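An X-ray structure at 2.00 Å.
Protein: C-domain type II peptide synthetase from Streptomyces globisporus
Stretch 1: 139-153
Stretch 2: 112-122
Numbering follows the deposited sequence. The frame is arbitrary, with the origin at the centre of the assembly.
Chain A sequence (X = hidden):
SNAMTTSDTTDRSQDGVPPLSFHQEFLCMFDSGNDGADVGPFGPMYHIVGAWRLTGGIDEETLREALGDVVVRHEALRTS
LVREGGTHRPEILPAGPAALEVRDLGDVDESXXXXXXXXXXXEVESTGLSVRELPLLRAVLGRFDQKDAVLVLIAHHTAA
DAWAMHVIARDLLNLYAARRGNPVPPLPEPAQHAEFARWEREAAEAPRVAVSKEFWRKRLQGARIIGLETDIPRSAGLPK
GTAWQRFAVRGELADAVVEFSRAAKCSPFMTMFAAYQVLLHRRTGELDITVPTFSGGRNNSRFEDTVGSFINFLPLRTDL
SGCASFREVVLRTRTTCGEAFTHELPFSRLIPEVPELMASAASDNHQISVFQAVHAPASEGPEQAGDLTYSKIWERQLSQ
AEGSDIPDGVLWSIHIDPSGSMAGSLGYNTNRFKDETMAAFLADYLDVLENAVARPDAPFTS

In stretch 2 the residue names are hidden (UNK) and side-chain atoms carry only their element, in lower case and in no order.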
# COMPACT_ATOMS: atom_id res chain seq x y z
N ALA A 139 -0.68 14.88 -11.74
CA ALA A 139 -2.11 14.94 -11.54
C ALA A 139 -2.85 15.01 -12.85
O ALA A 139 -2.45 15.71 -13.80
CB ALA A 139 -2.47 16.13 -10.70
N VAL A 140 -3.96 14.29 -12.89
CA VAL A 140 -4.86 14.31 -14.02
C VAL A 140 -6.27 14.61 -13.47
O VAL A 140 -6.78 13.90 -12.62
CB VAL A 140 -4.82 12.98 -14.78
CG1 VAL A 140 -5.76 13.02 -15.96
CG2 VAL A 140 -3.40 12.67 -15.23
N LEU A 141 -6.88 15.68 -13.96
CA LEU A 141 -8.23 16.04 -13.58
C LEU A 141 -9.22 15.70 -14.69
O LEU A 141 -9.12 16.23 -15.80
CB LEU A 141 -8.28 17.53 -13.24
CG LEU A 141 -9.66 18.03 -12.79
CD1 LEU A 141 -9.99 17.52 -11.40
CD2 LEU A 141 -9.68 19.53 -12.85
N GLY A 142 -10.13 14.76 -14.41
CA GLY A 142 -11.20 14.44 -15.34
C GLY A 142 -12.49 15.15 -14.96
O GLY A 142 -13.08 14.84 -13.94
N ARG A 143 -12.95 16.08 -15.78
CA ARG A 143 -14.16 16.86 -15.42
C ARG A 143 -15.35 16.33 -16.14
O ARG A 143 -15.30 16.13 -17.34
CB ARG A 143 -13.97 18.32 -15.73
CG ARG A 143 -12.71 18.90 -15.09
CD ARG A 143 -12.67 20.41 -15.22
NE ARG A 143 -13.61 21.02 -14.32
CZ ARG A 143 -13.76 22.34 -14.15
NH1 ARG A 143 -13.01 23.20 -14.84
NH2 ARG A 143 -14.67 22.79 -13.31
N PHE A 144 -16.44 16.12 -15.43
CA PHE A 144 -17.71 15.81 -16.07
C PHE A 144 -18.47 17.06 -16.51
O PHE A 144 -19.04 17.11 -17.60
CB PHE A 144 -18.56 15.00 -15.13
CG PHE A 144 -17.90 13.72 -14.69
CD1 PHE A 144 -17.76 12.65 -15.57
CD2 PHE A 144 -17.42 13.58 -13.41
CE1 PHE A 144 -17.16 11.47 -15.16
CE2 PHE A 144 -16.83 12.40 -13.00
CZ PHE A 144 -16.70 11.35 -13.88
N ASP A 145 -18.51 18.03 -15.62
CA ASP A 145 -19.23 19.29 -15.87
C ASP A 145 -18.60 20.30 -14.92
O ASP A 145 -17.54 20.02 -14.33
CB ASP A 145 -20.74 19.12 -15.69
CG ASP A 145 -21.14 18.71 -14.28
OD1 ASP A 145 -20.46 19.13 -13.33
OD2 ASP A 145 -22.16 17.98 -14.12
N GLN A 146 -19.19 21.48 -14.81
CA GLN A 146 -18.53 22.60 -14.13
C GLN A 146 -18.47 22.39 -12.62
O GLN A 146 -17.79 23.14 -11.91
CB GLN A 146 -19.23 23.93 -14.47
CG GLN A 146 -18.92 24.44 -15.88
CD GLN A 146 -17.44 24.80 -16.05
OE1 GLN A 146 -16.92 25.72 -15.42
NE2 GLN A 146 -16.75 24.04 -16.88
N LYS A 147 -19.15 21.37 -12.11
CA LYS A 147 -19.17 21.16 -10.65
C LYS A 147 -18.92 19.71 -10.21
O LYS A 147 -18.98 19.41 -9.00
CB LYS A 147 -20.52 21.64 -10.08
CG LYS A 147 -21.73 20.96 -10.69
CD LYS A 147 -23.04 21.54 -10.15
CE LYS A 147 -24.24 20.90 -10.82
NZ LYS A 147 -24.26 21.15 -12.29
N ASP A 148 -18.64 18.81 -11.16
CA ASP A 148 -18.28 17.43 -10.81
C ASP A 148 -17.04 16.94 -11.56
O ASP A 148 -16.93 17.15 -12.76
CB ASP A 148 -19.49 16.55 -11.10
CG ASP A 148 -19.40 15.16 -10.51
OD1 ASP A 148 -18.52 14.88 -9.66
OD2 ASP A 148 -20.26 14.34 -10.90
N ALA A 149 -16.09 16.31 -10.86
CA ALA A 149 -14.83 15.87 -11.47
C ALA A 149 -14.21 14.75 -10.65
O ALA A 149 -14.62 14.51 -9.50
CB ALA A 149 -13.84 17.02 -11.57
N VAL A 150 -13.26 14.07 -11.28
CA VAL A 150 -12.42 13.09 -10.61
C VAL A 150 -10.95 13.56 -10.71
O VAL A 150 -10.47 13.82 -11.80
CB VAL A 150 -12.59 11.70 -11.25
CG1 VAL A 150 -11.60 10.67 -10.61
CG2 VAL A 150 -13.99 11.24 -11.09
N LEU A 151 -10.27 13.68 -9.58
CA LEU A 151 -8.88 14.06 -9.55
C LEU A 151 -8.03 12.81 -9.30
O LEU A 151 -8.22 12.15 -8.27
CB LEU A 151 -8.62 15.08 -8.46
CG LEU A 151 -7.14 15.48 -8.35
CD1 LEU A 151 -6.57 16.08 -9.65
CD2 LEU A 151 -6.93 16.40 -7.17
N VAL A 152 -7.13 12.50 -10.22
CA VAL A 152 -6.21 11.36 -10.05
C VAL A 152 -4.80 11.85 -9.78
O VAL A 152 -4.23 12.62 -10.54
CB VAL A 152 -6.17 10.44 -11.27
CG1 VAL A 152 -5.23 9.24 -11.03
CG2 VAL A 152 -7.58 9.96 -11.63
N LEU A 153 -4.24 11.39 -8.67
CA LEU A 153 -2.84 11.62 -8.39
C LEU A 153 -2.01 10.35 -8.53
O LEU A 153 -2.44 9.23 -8.18
CB LEU A 153 -2.69 12.19 -6.99
CG LEU A 153 -3.53 13.43 -6.68
CD1 LEU A 153 -3.19 13.90 -5.24
CD2 LEU A 153 -3.27 14.53 -7.71
N UNK A 112 -22.48 6.24 -15.13
CA UNK A 112 -21.45 6.33 -16.14
C UNK A 112 -20.25 7.14 -15.62
O UNK A 112 -19.11 6.90 -16.04
o UNK A 112 -21.39 4.58 -18.76
c UNK A 112 -22.01 6.94 -17.42
c UNK A 112 -21.04 6.94 -18.60
o UNK A 112 -19.56 5.41 -19.64
c UNK A 112 -20.64 5.54 -19.03
N UNK A 113 -20.50 8.08 -14.69
CA UNK A 113 -19.44 8.87 -14.05
C UNK A 113 -18.50 8.06 -13.14
O UNK A 113 -17.27 8.26 -13.16
n UNK A 113 -22.84 15.12 -15.17
c UNK A 113 -22.13 14.47 -14.25
c UNK A 113 -20.06 10.01 -13.24
c UNK A 113 -20.64 11.11 -14.17
n UNK A 113 -21.88 13.17 -14.40
c UNK A 113 -21.06 12.37 -13.48
n UNK A 113 -21.67 15.11 -13.19
N UNK A 114 -19.06 7.16 -12.34
CA UNK A 114 -18.25 6.34 -11.43
C UNK A 114 -17.34 5.44 -12.26
O UNK A 114 -16.17 5.19 -11.94
c UNK A 114 -20.21 6.34 -9.89
c UNK A 114 -19.11 5.50 -10.51
c UNK A 114 -18.25 4.84 -9.44
N UNK A 115 -17.92 4.97 -13.36
CA UNK A 115 -17.29 4.09 -14.30
C UNK A 115 -16.17 4.80 -15.02
O UNK A 115 -15.07 4.28 -15.12
n UNK A 115 -18.76 1.64 -18.51
n UNK A 115 -17.88 3.41 -19.72
c UNK A 115 -19.09 2.43 -17.33
c UNK A 115 -18.20 2.12 -19.62
c UNK A 115 -17.91 2.65 -16.37
c UNK A 115 -18.36 3.57 -15.27
n UNK A 115 -17.96 1.31 -20.64
N UNK A 116 -16.45 6.01 -15.53
CA UNK A 116 -15.43 6.71 -16.28
C UNK A 116 -14.35 7.17 -15.31
O UNK A 116 -13.19 7.21 -15.67
n UNK A 116 -18.20 9.98 -21.53
c UNK A 116 -17.20 8.53 -19.28
n UNK A 116 -19.60 8.23 -22.04
n UNK A 116 -18.22 8.06 -20.23
c UNK A 116 -18.67 8.76 -21.27
c UNK A 116 -16.70 7.38 -18.39
c UNK A 116 -16.02 7.87 -17.09
N UNK A 117 -14.71 7.44 -14.06
CA UNK A 117 -13.71 7.72 -13.03
C UNK A 117 -12.74 6.56 -12.80
O UNK A 117 -11.54 6.75 -12.69
N UNK A 118 -13.28 5.35 -12.70
CA UNK A 118 -12.45 4.17 -12.51
C UNK A 118 -11.57 3.92 -13.72
O UNK A 118 -10.43 3.55 -13.57
o UNK A 118 -12.92 0.40 -10.86
c UNK A 118 -13.57 2.67 -10.80
c UNK A 118 -13.30 2.93 -12.25
o UNK A 118 -14.90 0.87 -10.00
c UNK A 118 -13.82 1.21 -10.54
N UNK A 119 -12.11 4.11 -14.91
CA UNK A 119 -11.32 3.99 -16.13
C UNK A 119 -10.19 5.00 -16.18
O UNK A 119 -9.09 4.68 -16.60
c UNK A 119 -13.14 2.94 -17.52
o UNK A 119 -15.06 2.21 -18.71
o UNK A 119 -14.33 4.24 -19.16
c UNK A 119 -12.22 4.14 -17.34
c UNK A 119 -14.25 3.15 -18.54
N UNK A 120 -10.43 6.23 -15.76
CA UNK A 120 -9.36 7.20 -15.75
C UNK A 120 -8.30 6.74 -14.75
O UNK A 120 -7.11 6.72 -15.06
c UNK A 120 -8.82 9.69 -15.41
c UNK A 120 -9.42 11.02 -15.02
c UNK A 120 -9.88 8.59 -15.40
c UNK A 120 -8.14 9.77 -16.80
N UNK A 121 -8.73 6.34 -13.56
CA UNK A 121 -7.76 5.88 -12.55
C UNK A 121 -6.87 4.75 -13.13
O UNK A 121 -5.63 4.78 -13.03
c UNK A 121 -8.56 4.49 -8.97
c UNK A 121 -6.58 5.76 -9.73
c UNK A 121 -8.51 5.42 -11.29
c UNK A 121 -7.69 4.82 -10.16
N UNK A 122 -7.49 3.79 -13.79
CA UNK A 122 -6.75 2.64 -14.28
C UNK A 122 -5.80 3.03 -15.38
O UNK A 122 -4.69 2.50 -15.46
o UNK A 122 -7.93 0.79 -12.59
n UNK A 122 -8.43 -0.63 -14.24
c UNK A 122 -7.70 1.57 -14.82
c UNK A 122 -8.04 0.54 -13.79

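Stretch 1 is a pair of strands joined by a turn, and stretch 2 is helical throughout, packed on one face of that hairpin.

Position 112 has five side-chain atoms: three carbons, the last carrying two oxygens. None reaches stretch 1. This is Glu112.

Position 113 has seven: three carbons, a nitrogen, then a carbon carrying two more nitrogens. The chain runs over the ring of Phe144 toward Asp145 in the turn and Asp148 at the start of the second strand. This is Arg113. Its CG sits 3.6 Å from the centroid of the Phe144 ring, over the face, in a CH-pi contact. NH1 donates to Asp148 OD2 at 2.8 Å and to Asp145 OD2 at 3.1 Å. NH2 also donates to Asp145 OD2 at 3.1 Å. Both acids form salt bridges with it.

Position 114 has three carbons, forked at the first, and points away from stretch 1. This is Val114.

Position 115 again shows three carbons, a nitrogen and a carbon with two nitrogens. It points away and is poorly ordered. This is Arg115. Its NH1 lies 2.6 Å from Glu112 OE2, a salt bridge along the helix.

Position 116 repeats that pattern of atoms. Its CB lies 4.2 Å from Phe144 CE1, at the ring edge, but the end of the chain leads away. This is Arg116. Its NE donates to Glu112 OE2 at 3.0 Å, a salt bridge within the helix; its NH1 is bonded elsewhere in the structure.

Position 117 has no side-chain atoms. Its CA lies 4.0 Å from Val150 CG2. This is Gly117. An ideal CB here would stand only 3.3 Å from Val150 CG2, which is tight. Bare backbone lets the helix come close: the CA atoms of Gly117 and Val150 are 6.0 Å apart.

Position 118 has three carbons, the last with two oxygens, and points away. This is Glu118, whose oxygens are hydrogen-bonded elsewhere in the structure.

Position 119 has the same atoms and is out of reach of stretch 1. This is Glu119.

Position 120 has four carbons, forked at the second. It points toward the strands and meets Val140, Gly142 and Val152. This is Leu120. CD1 is 4.1 Å from Val140 CG1, CG is 4.0 Å from Val152 CG2, and CD2 is 3.9 Å from Gly142 N. An ideal CB on Gly142 would clash with CD2 at 2.8 Å.

Position 121 also has four carbons, forked at the second. Its CA-to-CB bond points sideways, and a carbon of the fork touches Val152. This is Leu121. The pair is Leu121 CD1 to Val152 CG1, 4.0 Å.

Position 122 has two carbons, the second carrying one oxygen and one nitrogen. It does not reach stretch 1. This is Asn122.

The helix runs nearly parallel to strand 148-153, at 18°. Strand side chains alternate, so Asp148, Val150 and Val152 point toward it while Ala149, Leu151 and Leu153 point away. Arg113 joins the turn and the start of strand 148-153 by charge, and packs on Phe144. Leu120 and Leu121 supply apolar packing farther along. Between Arg113 and Leu120, Gly117 permits close approach. The contact buries 524 Å² in total.

Stretch 2, residues 112-122: ERVRRGEELLN
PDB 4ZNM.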